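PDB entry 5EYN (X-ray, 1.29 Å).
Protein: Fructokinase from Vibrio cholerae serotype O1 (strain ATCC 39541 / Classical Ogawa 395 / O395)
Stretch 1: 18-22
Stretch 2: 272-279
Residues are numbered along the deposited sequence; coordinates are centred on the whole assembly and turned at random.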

ATOM      1  N   MET A  18     -29.765  22.084 -11.858  1.00 34.72           N
ATOM      2  CA  MET A  18     -28.886  20.943 -11.662  1.00 34.36           C
ATOM      3  C   MET A  18     -28.408  20.877 -10.219  1.00 30.61           C
ATOM      4  O   MET A  18     -27.629  21.713  -9.754  1.00 31.83           O
ATOM      5  CB  MET A  18     -27.690  21.025 -12.599  1.00 37.36           C
ATOM      6  CG  MET A  18     -26.767  19.837 -12.485  1.00 39.80           C
ATOM      7  SD  MET A  18     -25.847  19.559 -14.002  1.00 41.86           S
ATOM      8  CE  MET A  18     -24.903  21.080 -14.103  1.00 42.01           C
ATOM      9  N   SER A  19     -28.873  19.864  -9.507  1.00 25.28           N
ATOM     10  CA  SER A  19     -28.602  19.784  -8.089  1.00 21.32           C
ATOM     11  C   SER A  19     -27.194  19.213  -7.858  1.00 18.36           C
ATOM     12  O   SER A  19     -26.733  18.338  -8.591  1.00 19.02           O
ATOM     13  CB  SER A  19     -29.671  18.936  -7.412  1.00 23.69           C
ATOM     14  OG  SER A  19     -30.960  19.481  -7.679  1.00 25.83           O
ATOM     15  N   ARG A  20     -26.506  19.748  -6.861  1.00 15.37           N
ATOM     16  CA  ARG A  20     -25.189  19.246  -6.490  1.00 14.08           C
ATOM     17  C   ARG A  20     -25.313  17.877  -5.855  1.00 12.63           C
ATOM     18  O   ARG A  20     -26.189  17.653  -5.020  1.00 12.08           O
ATOM     19  CB  ARG A  20     -24.534  20.192  -5.490  1.00 15.41           C
ATOM     20  CG  ARG A  20     -23.176  19.725  -5.019  1.00 17.15           C
ATOM     21  CD  ARG A  20     -22.545  20.732  -4.070  1.00 20.62           C
ATOM     22  NE  ARG A  20     -22.104  21.935  -4.767  1.00 24.43           N
ATOM     23  CZ  ARG A  20     -22.678  23.133  -4.686  1.00 26.29           C
ATOM     24  NH1 ARG A  20     -23.743  23.337  -3.927  1.00 26.51           N
ATOM     25  NH2 ARG A  20     -22.178  24.148  -5.376  1.00 27.86           N
ATOM     26  N   VAL A  21     -24.439  16.967  -6.271  1.00 10.37           N
ATOM     27  CA  VAL A  21     -24.295  15.670  -5.626  1.00 10.44           C
ATOM     28  C   VAL A  21     -22.985  15.662  -4.860  1.00 10.10           C
ATOM     29  O   VAL A  21     -21.913  15.825  -5.450  1.00 10.50           O
ATOM     30  CB  VAL A  21     -24.315  14.521  -6.636  1.00  9.02           C
ATOM     31  CG1 VAL A  21     -24.228  13.174  -5.922  1.00  9.96           C
ATOM     32  CG2 VAL A  21     -25.552  14.599  -7.526  1.00 11.10           C
ATOM     33  N   TRP A  22     -23.078  15.467  -3.544  1.00  8.74           N
ATOM     34  CA  TRP A  22     -21.923  15.312  -2.670  1.00  9.11           C
ATOM     35  C   TRP A  22     -21.584  13.843  -2.556  1.00  8.94           C
ATOM     36  O   TRP A  22     -22.465  13.014  -2.348  1.00  9.18           O
ATOM     37  CB  TRP A  22     -22.246  15.835  -1.266  1.00  9.14           C
ATOM     38  CG  TRP A  22     -22.322  17.323  -1.130  1.00 10.50           C
ATOM     39  CD1 TRP A  22     -23.459  18.078  -1.057  1.00 10.97           C
ATOM     40  CD2 TRP A  22     -21.225  18.244  -1.032  1.00 10.89           C
ATOM     41  NE1 TRP A  22     -23.138  19.394  -0.918  1.00 12.35           N
ATOM     42  CE2 TRP A  22     -21.777  19.531  -0.904  1.00 12.26           C
ATOM     43  CE3 TRP A  22     -19.834  18.107  -1.054  1.00 11.13           C
ATOM     44  CZ2 TRP A  22     -20.987  20.671  -0.790  1.00 13.15           C
ATOM     45  CZ3 TRP A  22     -19.056  19.236  -0.943  1.00 12.59           C
ATOM     46  CH2 TRP A  22     -19.630  20.497  -0.810  1.00 13.60           C
TER
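Stretch 2 (272-279) LLYRLSVA

Stretch 2 continues a helix that begins earlier in the chain, with Ala 279 in loop, and it lies against an extended segment, residues 18-22, that passes from loop into a strand. Although the two pieces are more than 250 residues apart in sequence, they meet closely, burying 271 Å² in total. The register is antiparallel in sense: the CA of Met 18 is 4.7 Å from the CA of Val 278, the CA of Ser 19 is 5.1 Å from the CA of Ser 277, and farther along stretch 1 Val 21 reaches back to Leu 273, one helical turn before Ser 277.

Met 18 opens the contact with its CA-to-CB bond directed sideways. Its side chain has chi1 and chi2 both t and chi3 p; CG packs 3.9 Å from CG1 of Val 278 while SD comes within 4.5 Å of CE1 of Tyr 274, approaching that ring obliquely. The CA-to-CB bond of Tyr 274 points away from stretch 1, yet the end of its side chain comes nearer, which is how it meets the sulfur.

Ser 19 supplies the direct polar link. Its backbone N donates to the carbonyl O of Ser 277 at 3.1 Å, with an N-H...O angle of 159°. Within stretch 2 no backbone N is bonded to Ser 277 O, which accepts instead from Ser 19 N and from water 2. Two waters reinforce the junction. Water 1 donates to Ser 19 O and to Ser 277 OG, both at 2.8 Å; water 2 accepts from Ser 19 OG at 2.7 Å and donates to Ser 277 O at 2.5 Å and to Ala 279 O at 2.9 Å. The hydroxyl of Ser 277 is itself tied back to the helix, its OG donating to Tyr 274 O at 2.7 Å, so it can accept from water 1 while its own proton is engaged within the turn.

The CA-to-CB bond of Arg 20 points away from the helix, and the residue makes no contact with it. The CA-to-CB bond of Val 21 points toward the helix. Its CG2 rests 3.6 Å from CB of Ser 277, and its CG1 lies 4.4 Å from CD1 of Leu 273. Trp 22, in the strand with Val 21, is out of reach of stretch 2. Hydrogen bonding and water bridges thus gather at Ser 19, with apolar packing at Met 18 before it and Val 21 beyond.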

ATOM      1  N   LEU A 272     -27.220   6.892 -12.587  1.00  8.81           N
ATOM      2  CA  LEU A 272     -28.464   6.997 -11.845  1.00  9.51           C
ATOM      3  C   LEU A 272     -28.570   8.349 -11.172  1.00  9.20           C
ATOM      4  O   LEU A 272     -29.550   9.085 -11.358  1.00  9.68           O
ATOM      5  CB  LEU A 272     -28.516   5.903 -10.791  1.00  9.49           C
ATOM      6  CG  LEU A 272     -29.752   5.890  -9.895  1.00 10.60           C
ATOM      7  CD1 LEU A 272     -30.993   5.562 -10.688  1.00 12.68           C
ATOM      8  CD2 LEU A 272     -29.569   4.888  -8.775  1.00 11.29           C
ATOM      9  N   LEU A 273     -27.569   8.688 -10.368  1.00  8.84           N
ATOM     10  CA  LEU A 273     -27.634   9.916  -9.576  1.00  9.51           C
ATOM     11  C   LEU A 273     -27.502  11.154 -10.436  1.00 10.16           C
ATOM     12  O   LEU A 273     -28.116  12.162 -10.144  1.00 10.97           O
ATOM     13  CB  LEU A 273     -26.581   9.957  -8.457  1.00  9.76           C
ATOM     14  CG  LEU A 273     -26.689   8.864  -7.408  1.00  9.42           C
ATOM     15  CD1 LEU A 273     -25.619   9.054  -6.339  1.00  9.00           C
ATOM     16  CD2 LEU A 273     -28.073   8.855  -6.762  1.00 10.42           C
ATOM     17  N   TYR A 274     -26.730  11.084 -11.520  1.00 10.28           N
ATOM     18  CA  TYR A 274     -26.693  12.211 -12.439  1.00 10.92           C
ATOM     19  C   TYR A 274     -28.126  12.521 -12.888  1.00 10.82           C
ATOM     20  O   TYR A 274     -28.581  13.663 -12.805  1.00 11.98           O
ATOM     21  CB  TYR A 274     -25.805  11.947 -13.657  1.00 11.38           C
ATOM     22  CG  TYR A 274     -26.033  13.012 -14.707  1.00 12.17           C
ATOM     23  CD1 TYR A 274     -25.622  14.322 -14.485  1.00 13.83           C
ATOM     24  CD2 TYR A 274     -26.737  12.736 -15.866  1.00 12.23           C
ATOM     25  CE1 TYR A 274     -25.873  15.324 -15.410  1.00 14.08           C
ATOM     26  CE2 TYR A 274     -26.983  13.727 -16.788  1.00 12.84           C
ATOM     27  CZ  TYR A 274     -26.552  15.017 -16.547  1.00 13.32           C
ATOM     28  OH  TYR A 274     -26.790  16.020 -17.457  1.00 14.50           O
ATOM     29  N   ARG A 275     -28.840  11.510 -13.380  1.00 11.03           N
ATOM     30  CA  ARG A 275     -30.185  11.753 -13.890  1.00 11.32           C
ATOM     31  C   ARG A 275     -31.181  12.162 -12.784  1.00 11.66           C
ATOM     32  O   ARG A 275     -32.023  13.032 -12.995  1.00 12.35           O
ATOM     33  CB  ARG A 275     -30.681  10.550 -14.696  1.00 11.92           C
ATOM     34  CG  ARG A 275     -29.941  10.363 -16.020  1.00 13.25           C
ATOM     35  CD  ARG A 275     -30.173  11.505 -16.991  1.00 15.58           C
ATOM     36  NE  ARG A 275     -31.429  11.354 -17.716  1.00 17.45           N
ATOM     37  CZ  ARG A 275     -31.922  12.254 -18.557  1.00 19.68           C
ATOM     38  NH1 ARG A 275     -31.296  13.405 -18.762  1.00 21.10           N
ATOM     39  NH2 ARG A 275     -33.059  12.006 -19.182  1.00 20.55           N
ATOM     40  N   LEU A 276     -31.074  11.579 -11.594  1.00 11.00           N
ATOM     41  CA  LEU A 276     -31.952  12.005 -10.513  1.00 12.09           C
ATOM     42  C   LEU A 276     -31.636  13.444 -10.122  1.00 12.31           C
ATOM     43  O   LEU A 276     -32.545  14.223  -9.828  1.00 13.11           O
ATOM     44  CB  LEU A 276     -31.847  11.083  -9.292  1.00 11.33           C
ATOM     45  CG  LEU A 276     -32.211   9.609  -9.514  1.00 11.54           C
ATOM     46  CD1 LEU A 276     -32.186   8.882  -8.184  1.00 10.60           C
ATOM     47  CD2 LEU A 276     -33.560   9.429 -10.207  1.00 12.45           C
ATOM     48  N   SER A 277     -30.358  13.814 -10.171  1.00 12.38           N
ATOM     49  CA  SER A 277     -29.935  15.141  -9.718  1.00 14.28           C
ATOM     50  C   SER A 277     -30.440  16.269 -10.626  1.00 15.41           C
ATOM     51  O   SER A 277     -30.642  17.389 -10.170  1.00 18.99           O
ATOM     52  CB  SER A 277     -28.406  15.213  -9.584  1.00 14.56           C
ATOM     53  OG  SER A 277     -27.751  15.356 -10.836  1.00 16.22           O
ATOM     54  N   VAL A 278     -30.654  15.977 -11.903  1.00 15.71           N
ATOM     55  CA  VAL A 278     -31.094  17.014 -12.841  1.00 18.50           C
ATOM     56  C   VAL A 278     -32.608  16.992 -13.054  1.00 19.60           C
ATOM     57  O   VAL A 278     -33.148  17.825 -13.788  1.00 21.58           O
ATOM     58  CB  VAL A 278     -30.391  16.893 -14.217  1.00 19.81           C
ATOM     59  CG1 VAL A 278     -28.884  17.025 -14.074  1.00 21.07           C
ATOM     60  CG2 VAL A 278     -30.753  15.589 -14.906  1.00 20.15           C
ATOM     61  N   ALA A 279     -33.291  16.055 -12.402  1.00 18.28           N
ATOM     62  CA  ALA A 279     -34.736  15.917 -12.548  1.00 19.46           C
ATOM     63  C   ALA A 279     -35.491  16.949 -11.732  1.00 22.23           C
ATOM     64  O   ALA A 279     -35.115  17.274 -10.606  1.00 22.38           O
ATOM     65  CB  ALA A 279     -35.178  14.531 -12.130  1.00 19.31           C
TER
HETATM   66  O   HOH W   1     -25.719  17.345 -10.971  1.00 22.67           O
HETATM   67  O   HOH W   2     -32.778  18.557  -9.472  1.00 38.59           O